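Local structure of outer protein YopM (Yersinia pestis, 1JL5) at residues Glu228-Leu233 against Thr251-Pro256; Pro211-Ser216 against Pro237-Ile242; Asn41-Trp46 against Ser85-Pro90; Val62-Asp67 against Leu76-Leu81. The protein acts as a leucine-rich-repeat virulence effector that probably alters host-cell physiology and promotes bacterial survival in host tissues. All blocks are in the same frame, centred on the assembly; numbering follows the deposited sequence.

Overall arrangement
The four contacts form two pairs. Contacts 1 and 2 lie together in LRR 7 to LRR 9, their centres 11 Å apart, and share one interior: L233 CD1 meets I242 CD1 at 3.4 Å, and P256 CB meets L239 O at 3.0 Å. Contacts 3 and 4 sit at the N-terminal end, centres 10 Å apart, where helices 36-48 and 58-71 pack on LRR 1; P87 CG touches L65 CD1 at 3.3 Å. The pairs are far apart, with 50 Å between the centres of contacts 1 and 3. Calcium lies beyond direct reach: about 11 Å from the L255 side chain and about 13 Å from that of L81.

Contact 1 of 4, residues Glu228-Leu233 against Thr251-Pro256; sequences EELPEL and TLPDLP
D254 O takes a hydrogen bond from a water at 2.5 Å, and that water in turn accepts from L233 N at 2.7 Å; L233 CB also rests on the oxygen. The two segments are thus tied through solvent instead of directly. A second water does the same earlier on, accepting a hydrogen bond from L230 N at 2.7 Å and donating one to T251 O at 2.6 Å. A third joins E228 O to T251 N.

Between these bridges the ring of P253 pushes into the other segment. Its CG sits 3.3 Å from L230 O, and P231 O is just as near; its CD faces L230 CB and L233 CD1. L230 and L252 run side by side, pointing the same way, and meet through CD1 and CD2 at 3.9 Å. In L233, CG stands beside the backbone N (chi1 -52°) and chi2 of 168° sets CD1 against L255 CD2. P256 closes the end: its CD lies 3.5 Å from L233 CB, and its CA makes a bent CA-H...O contact with L233 O. Inward, L230 and L233 pack on I242 of strand 241-243. At the start of segment 228-233, E228 OE1 bridges to K250 and to R310 of a second subunit. Extended, proline-containing loops stacked from LRR 8 to LRR 9, with leucines turned inside, fit the short-repeat leucine-rich solenoid.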
loop_
_atom_site.group_PDB
_atom_site.type_symbol
_atom_site.label_atom_id
_atom_site.label_comp_id
_atom_site.label_asym_id
_atom_site.label_seq_id
_atom_site.Cartn_x
_atom_site.Cartn_y
_atom_site.Cartn_z
ATOM N N GLU A 228 -9.661 -19.045 22.750
ATOM C CA GLU A 228 -10.887 -19.699 22.317
ATOM C C GLU A 228 -12.020 -18.877 22.883
ATOM O O GLU A 228 -13.109 -18.820 22.331
ATOM C CB GLU A 228 -10.976 -21.105 22.906
ATOM C CG GLU A 228 -9.807 -22.022 22.597
ATOM C CD GLU A 228 -9.768 -22.446 21.148
ATOM O OE1 GLU A 228 -10.846 -22.741 20.593
ATOM O OE2 GLU A 228 -8.662 -22.498 20.576
ATOM N N GLU A 229 -11.742 -18.246 24.010
ATOM C CA GLU A 229 -12.727 -17.434 24.689
ATOM C C GLU A 229 -12.008 -16.490 25.619
ATOM O O GLU A 229 -10.829 -16.665 25.915
ATOM C CB GLU A 229 -13.663 -18.318 25.509
ATOM C CG GLU A 229 -12.916 -19.196 26.490
ATOM C CD GLU A 229 -13.827 -20.047 27.347
ATOM O OE1 GLU A 229 -14.773 -20.653 26.796
ATOM O OE2 GLU A 229 -13.584 -20.116 28.571
ATOM N N LEU A 230 -12.733 -15.482 26.072
ATOM C CA LEU A 230 -12.189 -14.517 27.000
ATOM C C LEU A 230 -12.667 -14.971 28.365
ATOM O O LEU A 230 -13.690 -15.636 28.476
ATOM C CB LEU A 230 -12.733 -13.125 26.687
ATOM C CG LEU A 230 -12.242 -12.520 25.373
ATOM C CD1 LEU A 230 -12.823 -11.122 25.196
ATOM C CD2 LEU A 230 -10.721 -12.468 25.390
ATOM N N PRO A 231 -11.920 -14.649 29.424
ATOM C CA PRO A 231 -12.400 -15.087 30.733
ATOM C C PRO A 231 -13.599 -14.221 31.085
ATOM O O PRO A 231 -13.968 -13.324 30.322
ATOM C CB PRO A 231 -11.209 -14.814 31.638
ATOM C CG PRO A 231 -10.623 -13.582 31.023
ATOM C CD PRO A 231 -10.660 -13.899 29.544
ATOM N N GLU A 232 -14.220 -14.486 32.224
ATOM C CA GLU A 232 -15.354 -13.680 32.613
ATOM C C GLU A 232 -14.880 -12.242 32.713
ATOM O O GLU A 232 -13.840 -11.964 33.302
ATOM C CB GLU A 232 -15.913 -14.148 33.945
ATOM C CG GLU A 232 -17.114 -13.343 34.374
ATOM C CD GLU A 232 -17.944 -14.069 35.389
ATOM O OE1 GLU A 232 -17.350 -14.645 36.326
ATOM O OE2 GLU A 232 -19.185 -14.060 35.248
ATOM N N LEU A 233 -15.648 -11.329 32.140
ATOM C CA LEU A 233 -15.279 -9.924 32.124
ATOM C C LEU A 233 -16.254 -9.013 32.838
ATOM O O LEU A 233 -15.888 -7.923 33.271
ATOM C CB LEU A 233 -15.186 -9.446 30.678
ATOM C CG LEU A 233 -14.320 -10.265 29.726
ATOM C CD1 LEU A 233 -14.591 -9.829 28.283
ATOM C CD2 LEU A 233 -12.861 -10.084 30.098
ATOM N N THR A 251 -17.557 -15.908 20.595
ATOM C CA THR A 251 -18.458 -15.070 21.361
ATOM C C THR A 251 -17.632 -14.332 22.383
ATOM O O THR A 251 -16.492 -14.692 22.671
ATOM C CB THR A 251 -19.512 -15.892 22.141
ATOM O OG1 THR A 251 -18.843 -16.716 23.103
ATOM C CG2 THR A 251 -20.319 -16.771 21.208
ATOM N N LEU A 252 -18.224 -13.293 22.937
ATOM C CA LEU A 252 -17.560 -12.525 23.957
ATOM C C LEU A 252 -18.379 -12.760 25.198
ATOM O O LEU A 252 -19.589 -12.968 25.120
ATOM C CB LEU A 252 -17.579 -11.044 23.614
ATOM C CG LEU A 252 -16.862 -10.657 22.330
ATOM C CD1 LEU A 252 -16.872 -9.143 22.190
ATOM C CD2 LEU A 252 -15.436 -11.190 22.366
ATOM N N PRO A 253 -17.728 -12.769 26.358
ATOM C CA PRO A 253 -18.475 -12.979 27.594
ATOM C C PRO A 253 -19.216 -11.680 27.808
ATOM O O PRO A 253 -19.083 -10.739 27.021
ATOM C CB PRO A 253 -17.378 -13.141 28.644
ATOM C CG PRO A 253 -16.164 -13.562 27.842
ATOM C CD PRO A 253 -16.279 -12.725 26.613
ATOM N N ASP A 254 -20.003 -11.620 28.867
ATOM C CA ASP A 254 -20.675 -10.384 29.180
ATOM C C ASP A 254 -19.491 -9.465 29.385
ATOM O O ASP A 254 -18.522 -9.818 30.054
ATOM C CB ASP A 254 -21.485 -10.557 30.448
ATOM C CG ASP A 254 -22.588 -11.548 30.259
ATOM O OD1 ASP A 254 -23.438 -11.288 29.390
ATOM O OD2 ASP A 254 -22.597 -12.587 30.946
ATOM N N LEU A 255 -19.560 -8.296 28.782
ATOM C CA LEU A 255 -18.463 -7.358 28.840
ATOM C C LEU A 255 -18.284 -6.608 30.143
ATOM O O LEU A 255 -19.181 -6.564 30.982
ATOM C CB LEU A 255 -18.622 -6.366 27.699
ATOM C CG LEU A 255 -18.614 -7.070 26.344
ATOM C CD1 LEU A 255 -18.953 -6.085 25.248
ATOM C CD2 LEU A 255 -17.242 -7.700 26.116
ATOM N N PRO A 256 -17.092 -6.034 30.344
ATOM C CA PRO A 256 -16.881 -5.282 31.575
ATOM C C PRO A 256 -17.943 -4.192 31.488
ATOM O O PRO A 256 -18.080 -3.541 30.459
ATOM C CB PRO A 256 -15.464 -4.751 31.406
ATOM C CG PRO A 256 -14.797 -5.863 30.628
ATOM C CD PRO A 256 -15.835 -6.181 29.586
HETATM O O HOH W 1 -15.292 -17.656 22.135
HETATM O O HOH W 2 -15.155 -15.258 24.885
HETATM O O HOH W 3 -18.239 -11.810 31.594
#

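Contact 2 of 4, residues Pro211-Ser216 against Pro237-Ile242; sequences PDLPLS and PFLTTI
S216 and F238 come closest in backbone, their CA atoms 6.1 Å apart, and L215-S216 and P237-F238 both have turn-like backbone angles, as equivalent corners of successive repeats. A single water fits between them, donating to L215 O at 2.6 Å and accepting from F238 N at 2.7 Å.

The ring of F238 uses the same carbonyl. Its CD2 edge meets L215 O at 3.0 Å, and the oxygen lies in the plane of the ring. One face of the phenyl ring takes P237 CG, 3.6 Å above the plane and offset toward the rim. L215, for its part, sends CG anti to the backbone N (chi1 177°), and chi2 of 71° places CD1 against the proline ring; L215 CD1 meets P237 CD at 3.3 Å, tighter than usual for two carbons, the leucine crossing the proline at about a right angle. L215 and F238 are both exposed, so this part is a surface patch. Deeper in, L213 CD1 touches L239 CD2 at 3.9 Å, and both leucines rest on I220 of strand 219-221.

The polar link between the corners, from L215 O to F238 N, is therefore carried by water, with L215 O facing both the solvent molecule and an aromatic C-H edge, while the leucine contact below is apolar and L213 and L239 are buried.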
loop_
_atom_site.group_PDB
_atom_site.type_symbol
_atom_site.label_atom_id
_atom_site.label_comp_id
_atom_site.label_asym_id
_atom_site.label_seq_id
_atom_site.Cartn_x
_atom_site.Cartn_y
_atom_site.Cartn_z
ATOM N N PRO A 211 -6.031 -16.033 32.101
ATOM C CA PRO A 211 -6.385 -16.409 33.469
ATOM C C PRO A 211 -7.542 -15.495 33.856
ATOM O O PRO A 211 -7.807 -14.514 33.161
ATOM C CB PRO A 211 -5.117 -16.079 34.245
ATOM C CG PRO A 211 -4.028 -16.279 33.225
ATOM C CD PRO A 211 -4.621 -15.617 32.003
ATOM N N ASP A 212 -8.240 -15.804 34.941
ATOM C CA ASP A 212 -9.309 -14.916 35.352
ATOM C C ASP A 212 -8.609 -13.593 35.585
ATOM O O ASP A 212 -7.483 -13.555 36.073
ATOM C CB ASP A 212 -9.985 -15.416 36.624
ATOM C CG ASP A 212 -10.795 -16.668 36.382
ATOM O OD1 ASP A 212 -11.528 -16.698 35.375
ATOM O OD2 ASP A 212 -10.702 -17.615 37.189
ATOM N N LEU A 213 -9.269 -12.508 35.220
ATOM C CA LEU A 213 -8.672 -11.201 35.344
ATOM C C LEU A 213 -8.875 -10.563 36.702
ATOM O O LEU A 213 -9.897 -10.768 37.356
ATOM C CB LEU A 213 -9.219 -10.298 34.241
ATOM C CG LEU A 213 -9.113 -10.940 32.851
ATOM C CD1 LEU A 213 -9.662 -9.992 31.798
ATOM C CD2 LEU A 213 -7.656 -11.291 32.559
ATOM N N PRO A 214 -7.886 -9.776 37.147
ATOM C CA PRO A 214 -7.959 -9.098 38.437
ATOM C C PRO A 214 -8.985 -7.982 38.395
ATOM O O PRO A 214 -9.137 -7.289 37.389
ATOM C CB PRO A 214 -6.543 -8.573 38.627
ATOM C CG PRO A 214 -6.130 -8.259 37.226
ATOM C CD PRO A 214 -6.612 -9.477 36.470
ATOM N N LEU A 215 -9.694 -7.821 39.500
ATOM C CA LEU A 215 -10.711 -6.797 39.628
ATOM C C LEU A 215 -10.149 -5.435 39.244
ATOM O O LEU A 215 -10.862 -4.566 38.753
ATOM C CB LEU A 215 -11.195 -6.751 41.075
ATOM C CG LEU A 215 -12.226 -5.681 41.417
ATOM C CD1 LEU A 215 -13.547 -6.052 40.770
ATOM C CD2 LEU A 215 -12.381 -5.580 42.931
ATOM N N SER A 216 -8.861 -5.252 39.483
ATOM C CA SER A 216 -8.214 -3.984 39.194
ATOM C C SER A 216 -7.947 -3.737 37.718
ATOM O O SER A 216 -7.709 -2.600 37.317
ATOM C CB SER A 216 -6.889 -3.910 39.945
ATOM O OG SER A 216 -6.080 -5.019 39.605
ATOM N N PRO A 237 -15.217 -4.208 36.843
ATOM C CA PRO A 237 -15.750 -2.848 36.796
ATOM C C PRO A 237 -14.787 -1.801 36.280
ATOM O O PRO A 237 -15.204 -0.743 35.829
ATOM C CB PRO A 237 -16.156 -2.593 38.248
ATOM C CG PRO A 237 -15.110 -3.325 39.000
ATOM C CD PRO A 237 -15.027 -4.641 38.240
ATOM N N PHE A 238 -13.496 -2.095 36.334
ATOM C CA PHE A 238 -12.512 -1.127 35.894
ATOM C C PHE A 238 -11.918 -1.465 34.543
ATOM O O PHE A 238 -11.144 -0.688 33.988
ATOM C CB PHE A 238 -11.415 -1.016 36.949
ATOM C CG PHE A 238 -11.944 -0.792 38.332
ATOM C CD1 PHE A 238 -12.653 0.367 38.637
ATOM C CD2 PHE A 238 -11.773 -1.756 39.319
ATOM C CE1 PHE A 238 -13.189 0.560 39.907
ATOM C CE2 PHE A 238 -12.305 -1.573 40.595
ATOM C CZ PHE A 238 -13.014 -0.410 40.888
ATOM N N LEU A 239 -12.279 -2.624 34.008
ATOM C CA LEU A 239 -11.759 -3.023 32.713
ATOM C C LEU A 239 -12.435 -2.162 31.659
ATOM O O LEU A 239 -13.615 -2.327 31.366
ATOM C CB LEU A 239 -12.036 -4.502 32.462
ATOM C CG LEU A 239 -11.381 -5.093 31.213
ATOM C CD1 LEU A 239 -9.911 -4.684 31.143
ATOM C CD2 LEU A 239 -11.516 -6.604 31.255
ATOM N N THR A 240 -11.684 -1.230 31.094
ATOM C CA THR A 240 -12.243 -0.335 30.099
ATOM C C THR A 240 -11.708 -0.626 28.716
ATOM O O THR A 240 -12.264 -0.179 27.717
ATOM C CB THR A 240 -11.939 1.108 30.457
ATOM O OG1 THR A 240 -10.535 1.242 30.695
ATOM C CG2 THR A 240 -12.704 1.510 31.716
ATOM N N THR A 241 -10.620 -1.377 28.652
ATOM C CA THR A 241 -10.053 -1.704 27.364
ATOM C C THR A 241 -9.804 -3.174 27.199
ATOM O O THR A 241 -9.126 -3.802 28.005
ATOM C CB THR A 241 -8.737 -0.968 27.117
ATOM O OG1 THR A 241 -9.009 0.422 26.929
ATOM C CG2 THR A 241 -8.045 -1.517 25.871
ATOM N N ILE A 242 -10.374 -3.725 26.145
ATOM C CA ILE A 242 -10.167 -5.119 25.848
ATOM C C ILE A 242 -9.796 -5.240 24.397
ATOM O O ILE A 242 -10.546 -4.833 23.518
ATOM C CB ILE A 242 -11.418 -5.979 26.053
ATOM C CG1 ILE A 242 -11.767 -6.070 27.534
ATOM C CG2 ILE A 242 -11.167 -7.386 25.484
ATOM C CD1 ILE A 242 -13.041 -6.842 27.776
HETATM O O HOH W 4 -11.834 -4.256 36.406
#

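Contact 3 of 4, residues Asn41-Trp46 against Ser85-Pro90; sequences NAWSEW and SLPELP
P87 is wedged between two indoles, W46 and W43, and this is the dense part of the contact. Its CD lies over the five-membered ring of W46, 3.5 Å from the ring centroid and 18° off the normal, a CH-pi contact. R58, from helix 58-71, adds a cation-pi contact with W46. On the other flank, P87 CG comes within 3.2 Å of W43 CD1, the proline and this tryptophan crossing at about a right angle.

Each indole N-H then finds a polar partner in the loop. W43 NE1 donates to E88 O at 2.6 Å with an angle of 161° at the hydrogen, and the oxygen is close to the ring plane. W46 has CG anti to the backbone N (chi1 167°), and its NE1 donates to S85 OG at 2.8 Å, again in the plane of the ring; a weak second bond runs from the same NE1 to S85 O at 3.1 Å.

The packing is looser toward E88 and P90. P90 CG touches CZ2 and CH2 of W43 at 3.8 Å from each, obliquely to the ring, and OE1 of the partly exposed E88 forms its salt bridge with K34. Two buried tryptophans thus spend their N-H groups on loop oxygens while their carbons grip a proline, which joins helix 36-48 to LRR 1 through both oily surface and directed bonds.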
loop_
_atom_site.group_PDB
_atom_site.type_symbol
_atom_site.label_atom_id
_atom_site.label_comp_id
_atom_site.label_asym_id
_atom_site.label_seq_id
_atom_site.Cartn_x
_atom_site.Cartn_y
_atom_site.Cartn_z
ATOM N N ASN A 41 37.952 4.429 35.446
ATOM C CA ASN A 41 38.894 3.530 34.818
ATOM C C ASN A 41 38.219 2.259 34.373
ATOM O O ASN A 41 38.535 1.724 33.318
ATOM C CB ASN A 41 40.042 3.240 35.778
ATOM C CG ASN A 41 40.887 4.465 36.034
ATOM O OD1 ASN A 41 40.530 5.561 35.611
ATOM N ND2 ASN A 41 42.005 4.291 36.723
ATOM N N ALA A 42 37.288 1.769 35.177
ATOM C CA ALA A 42 36.574 0.560 34.804
ATOM C C ALA A 42 35.824 0.905 33.524
ATOM O O ALA A 42 35.805 0.135 32.565
ATOM C CB ALA A 42 35.597 0.163 35.902
ATOM N N TRP A 43 35.240 2.095 33.505
ATOM C CA TRP A 43 34.477 2.542 32.352
ATOM C C TRP A 43 35.339 2.817 31.136
ATOM O O TRP A 43 34.954 2.492 30.014
ATOM C CB TRP A 43 33.661 3.774 32.723
ATOM C CG TRP A 43 32.668 3.461 33.785
ATOM C CD1 TRP A 43 32.141 2.235 34.066
ATOM C CD2 TRP A 43 32.049 4.381 34.686
ATOM N NE1 TRP A 43 31.231 2.333 35.084
ATOM C CE2 TRP A 43 31.153 3.639 35.485
ATOM C CE3 TRP A 43 32.160 5.757 34.896
ATOM C CZ2 TRP A 43 30.372 4.230 36.479
ATOM C CZ3 TRP A 43 31.383 6.345 35.884
ATOM C CH2 TRP A 43 30.501 5.581 36.663
ATOM N N SER A 44 36.507 3.411 31.352
ATOM C CA SER A 44 37.398 3.691 30.242
ATOM C C SER A 44 37.920 2.382 29.689
ATOM O O SER A 44 38.135 2.254 28.490
ATOM C CB SER A 44 38.549 4.580 30.698
ATOM O OG SER A 44 38.045 5.868 31.016
ATOM N N GLU A 45 38.114 1.403 30.566
ATOM C CA GLU A 45 38.601 0.101 30.134
ATOM C C GLU A 45 37.500 -0.517 29.283
ATOM O O GLU A 45 37.744 -1.057 28.204
ATOM C CB GLU A 45 38.889 -0.782 31.346
ATOM C CG GLU A 45 39.493 -2.138 31.012
ATOM C CD GLU A 45 40.709 -2.031 30.104
ATOM O OE1 GLU A 45 41.492 -1.066 30.254
ATOM O OE2 GLU A 45 40.888 -2.924 29.244
ATOM N N TRP A 46 36.279 -0.429 29.789
ATOM C CA TRP A 46 35.129 -0.955 29.083
ATOM C C TRP A 46 35.043 -0.226 27.748
ATOM O O TRP A 46 34.840 -0.837 26.704
ATOM C CB TRP A 46 33.870 -0.705 29.900
ATOM C CG TRP A 46 32.623 -0.918 29.135
ATOM C CD1 TRP A 46 32.057 -2.113 28.797
ATOM C CD2 TRP A 46 31.778 0.096 28.601
ATOM N NE1 TRP A 46 30.908 -1.904 28.085
ATOM C CE2 TRP A 46 30.712 -0.554 27.946
ATOM C CE3 TRP A 46 31.819 1.497 28.608
ATOM C CZ2 TRP A 46 29.690 0.148 27.309
ATOM C CZ3 TRP A 46 30.799 2.196 27.975
ATOM C CH2 TRP A 46 29.751 1.518 27.331
ATOM N N SER A 85 27.542 -4.275 25.799
ATOM C CA SER A 85 27.653 -4.589 27.213
ATOM C C SER A 85 27.708 -3.285 27.968
ATOM O O SER A 85 27.948 -2.224 27.389
ATOM C CB SER A 85 28.926 -5.385 27.516
ATOM O OG SER A 85 30.063 -4.535 27.492
ATOM N N LEU A 86 27.458 -3.369 29.262
ATOM C CA LEU A 86 27.522 -2.205 30.109
ATOM C C LEU A 86 28.581 -2.522 31.131
ATOM O O LEU A 86 28.721 -3.664 31.556
ATOM C CB LEU A 86 26.197 -1.956 30.827
ATOM C CG LEU A 86 24.993 -1.608 29.958
ATOM C CD1 LEU A 86 23.819 -1.251 30.855
ATOM C CD2 LEU A 86 25.343 -0.441 29.045
ATOM N N PRO A 87 29.368 -1.522 31.518
ATOM C CA PRO A 87 30.399 -1.779 32.513
ATOM C C PRO A 87 29.671 -1.706 33.843
ATOM O O PRO A 87 28.445 -1.557 33.874
ATOM C CB PRO A 87 31.347 -0.618 32.310
ATOM C CG PRO A 87 30.396 0.500 32.010
ATOM C CD PRO A 87 29.415 -0.127 31.049
ATOM N N GLU A 88 30.406 -1.813 34.938
ATOM C CA GLU A 88 29.785 -1.733 36.242
ATOM C C GLU A 88 29.012 -0.425 36.273
ATOM O O GLU A 88 29.494 0.599 35.801
ATOM C CB GLU A 88 30.847 -1.731 37.331
ATOM C CG GLU A 88 30.290 -1.976 38.716
ATOM C CD GLU A 88 31.369 -1.913 39.770
ATOM O OE1 GLU A 88 32.473 -2.422 39.497
ATOM O OE2 GLU A 88 31.115 -1.363 40.861
ATOM N N LEU A 89 27.814 -0.459 36.837
ATOM C CA LEU A 89 26.971 0.726 36.895
ATOM C C LEU A 89 27.275 1.618 38.080
ATOM O O LEU A 89 27.834 1.167 39.077
ATOM C CB LEU A 89 25.507 0.298 36.971
ATOM C CG LEU A 89 25.023 -0.603 35.836
ATOM C CD1 LEU A 89 23.646 -1.142 36.166
ATOM C CD2 LEU A 89 25.012 0.185 34.532
ATOM N N PRO A 90 26.936 2.911 37.975
ATOM C CA PRO A 90 27.206 3.776 39.121
ATOM C C PRO A 90 26.571 3.045 40.303
ATOM O O PRO A 90 25.488 2.476 40.177
ATOM C CB PRO A 90 26.488 5.062 38.742
ATOM C CG PRO A 90 26.750 5.124 37.260
ATOM C CD PRO A 90 26.468 3.695 36.818
#

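Contact 4 of 4, residues Val62-Asp67 against Leu76-Leu81; sequences VSRLRD and LELNNL
R64 reaches E77 by a bend near its root: CG stands anti to the carbonyl carbon (chi1 -55°), and chi2 of -79° bends CD round; the side chain then lies alongside E77, pointing the same way. At its end R64 NH1 donates to E77 O at 2.6 Å. The bond is bent, 134° at the hydrogen, with the oxygen tilted out of the guanidinium plane. NH1 also donates a hydrogen bond to a water 2.9 Å away, a water that sits near N79 O as well. The carboxylate of E77 lies alongside, its OE1 over one face of the guanidinium, but its salt bridge to NH1 is long and the placing of OE2 is doubtful.

Aliphatic parts do the rest. L78 CD2 lies 3.3 Å from R64 CB, the two side chains sliding past each other in opposite directions, and L81 CD1 approaches NH1 at 3.7 Å.

This is the seam between the N-terminal helical hairpin and the first leucine-rich repeat: helix 58-71 packs over strand 75-77, the outermost strand of the parallel series, and so shields the end of the solenoid. L65 supplies the apolar half. Its CD2 presses on L76 CD2 at 3.3 Å, tighter than usual for two carbons, the side chains crossing at a slant; L78 CD1 is more distant. W43 of helix 36-48 packs on the same leucine, L65, while L96 of the next strand touches L76. Beyond the strand, N79 OD1 accepts from S99 N, and N80 O accepts from R338 of a third subunit, whose Y300 packs on L81.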
loop_
_atom_site.group_PDB
_atom_site.type_symbol
_atom_site.label_atom_id
_atom_site.label_comp_id
_atom_site.label_asym_id
_atom_site.label_seq_id
_atom_site.Cartn_x
_atom_site.Cartn_y
_atom_site.Cartn_z
ATOM N N VAL A 62 30.366 6.170 28.599
ATOM C CA VAL A 62 31.267 6.486 29.699
ATOM C C VAL A 62 30.968 7.889 30.181
ATOM O O VAL A 62 30.920 8.151 31.377
ATOM C CB VAL A 62 32.736 6.407 29.271
ATOM C CG1 VAL A 62 33.624 6.939 30.381
ATOM C CG2 VAL A 62 33.098 4.966 28.951
ATOM N N SER A 63 30.754 8.791 29.236
ATOM C CA SER A 63 30.437 10.164 29.576
ATOM C C SER A 63 29.168 10.191 30.421
ATOM O O SER A 63 29.088 10.911 31.414
ATOM C CB SER A 63 30.232 10.983 28.305
ATOM O OG SER A 63 29.861 12.308 28.628
ATOM N N ARG A 64 28.177 9.395 30.023
ATOM C CA ARG A 64 26.911 9.326 30.748
ATOM C C ARG A 64 27.183 8.697 32.106
ATOM O O ARG A 64 26.698 9.163 33.134
ATOM C CB ARG A 64 25.904 8.453 29.994
ATOM C CG ARG A 64 25.637 8.850 28.546
ATOM C CD ARG A 64 24.688 10.021 28.440
ATOM N NE ARG A 64 24.414 10.368 27.046
ATOM C CZ ARG A 64 23.723 9.610 26.199
ATOM N NH1 ARG A 64 23.219 8.449 26.595
ATOM N NH2 ARG A 64 23.546 10.011 24.946
ATOM N N LEU A 65 27.961 7.623 32.093
ATOM C CA LEU A 65 28.307 6.915 33.316
ATOM C C LEU A 65 28.971 7.855 34.305
ATOM O O LEU A 65 28.577 7.938 35.467
ATOM C CB LEU A 65 29.247 5.759 32.991
ATOM C CG LEU A 65 28.573 4.561 32.329
ATOM C CD1 LEU A 65 29.602 3.704 31.623
ATOM C CD2 LEU A 65 27.825 3.770 33.394
ATOM N N ARG A 66 29.984 8.564 33.828
ATOM C CA ARG A 66 30.721 9.495 34.663
ATOM C C ARG A 66 29.798 10.570 35.200
ATOM O O ARG A 66 29.763 10.823 36.405
ATOM C CB ARG A 66 31.850 10.135 33.859
ATOM C CG ARG A 66 32.852 9.140 33.317
ATOM C CD ARG A 66 33.932 9.866 32.560
ATOM N NE ARG A 66 34.609 10.817 33.433
ATOM C CZ ARG A 66 35.858 10.677 33.859
ATOM N NH1 ARG A 66 36.577 9.625 33.488
ATOM N NH2 ARG A 66 36.383 11.588 34.661
ATOM N N ASP A 67 29.051 11.204 34.304
ATOM C CA ASP A 67 28.136 12.252 34.714
ATOM C C ASP A 67 27.190 11.703 35.766
ATOM O O ASP A 67 26.928 12.342 36.783
ATOM C CB ASP A 67 27.335 12.766 33.522
ATOM C CG ASP A 67 26.534 13.998 33.867
ATOM O OD1 ASP A 67 27.160 15.009 34.249
ATOM O OD2 ASP A 67 25.288 13.957 33.768
ATOM N N LEU A 76 20.667 6.586 34.860
ATOM C CA LEU A 76 21.753 6.494 33.906
ATOM C C LEU A 76 21.045 6.135 32.614
ATOM O O LEU A 76 20.369 5.114 32.538
ATOM C CB LEU A 76 22.722 5.382 34.291
ATOM C CG LEU A 76 23.699 4.991 33.183
ATOM C CD1 LEU A 76 24.543 6.195 32.783
ATOM C CD2 LEU A 76 24.569 3.848 33.668
ATOM N N GLU A 77 21.180 6.981 31.607
ATOM C CA GLU A 77 20.522 6.734 30.340
ATOM C C GLU A 77 21.550 6.529 29.241
ATOM O O GLU A 77 22.250 7.455 28.840
ATOM C CB GLU A 77 19.585 7.902 30.013
ATOM C CG GLU A 77 18.729 7.692 28.778
ATOM C CD GLU A 77 19.390 8.208 27.525
ATOM O OE1 GLU A 77 19.544 9.441 27.406
ATOM O OE2 GLU A 77 19.762 7.388 26.664
ATOM N N LEU A 78 21.631 5.293 28.765
ATOM C CA LEU A 78 22.571 4.916 27.722
ATOM C C LEU A 78 21.809 4.385 26.522
ATOM O O LEU A 78 22.208 3.395 25.915
ATOM C CB LEU A 78 23.502 3.831 28.251
ATOM C CG LEU A 78 24.211 4.187 29.555
ATOM C CD1 LEU A 78 24.956 2.974 30.087
ATOM C CD2 LEU A 78 25.158 5.346 29.304
ATOM N N ASN A 79 20.714 5.046 26.177
ATOM C CA ASN A 79 19.904 4.595 25.061
ATOM C C ASN A 79 20.562 4.718 23.710
ATOM O O ASN A 79 21.256 5.687 23.415
ATOM C CB ASN A 79 18.569 5.338 25.011
ATOM C CG ASN A 79 17.723 5.085 26.225
ATOM O OD1 ASN A 79 17.813 4.024 26.845
ATOM N ND2 ASN A 79 16.879 6.049 26.568
ATOM N N ASN A 80 20.325 3.706 22.890
ATOM C CA ASN A 80 20.824 3.672 21.532
ATOM C C ASN A 80 22.295 4.027 21.391
ATOM O O ASN A 80 22.669 4.836 20.541
ATOM C CB ASN A 80 19.973 4.605 20.671
ATOM C CG ASN A 80 20.090 4.293 19.209
ATOM O OD1 ASN A 80 20.060 3.128 18.819
ATOM N ND2 ASN A 80 20.224 5.325 18.385
ATOM N N LEU A 81 23.130 3.413 22.219
ATOM C CA LEU A 81 24.560 3.665 22.160
ATOM C C LEU A 81 25.260 2.460 21.564
ATOM O O LEU A 81 26.484 2.382 21.550
ATOM C CB LEU A 81 25.101 3.967 23.557
ATOM C CG LEU A 81 24.554 5.260 24.163
ATOM C CD1 LEU A 81 25.223 5.535 25.506
ATOM C CD2 LEU A 81 24.806 6.410 23.194
HETATM O O HOH W 5 21.269 8.145 24.452
#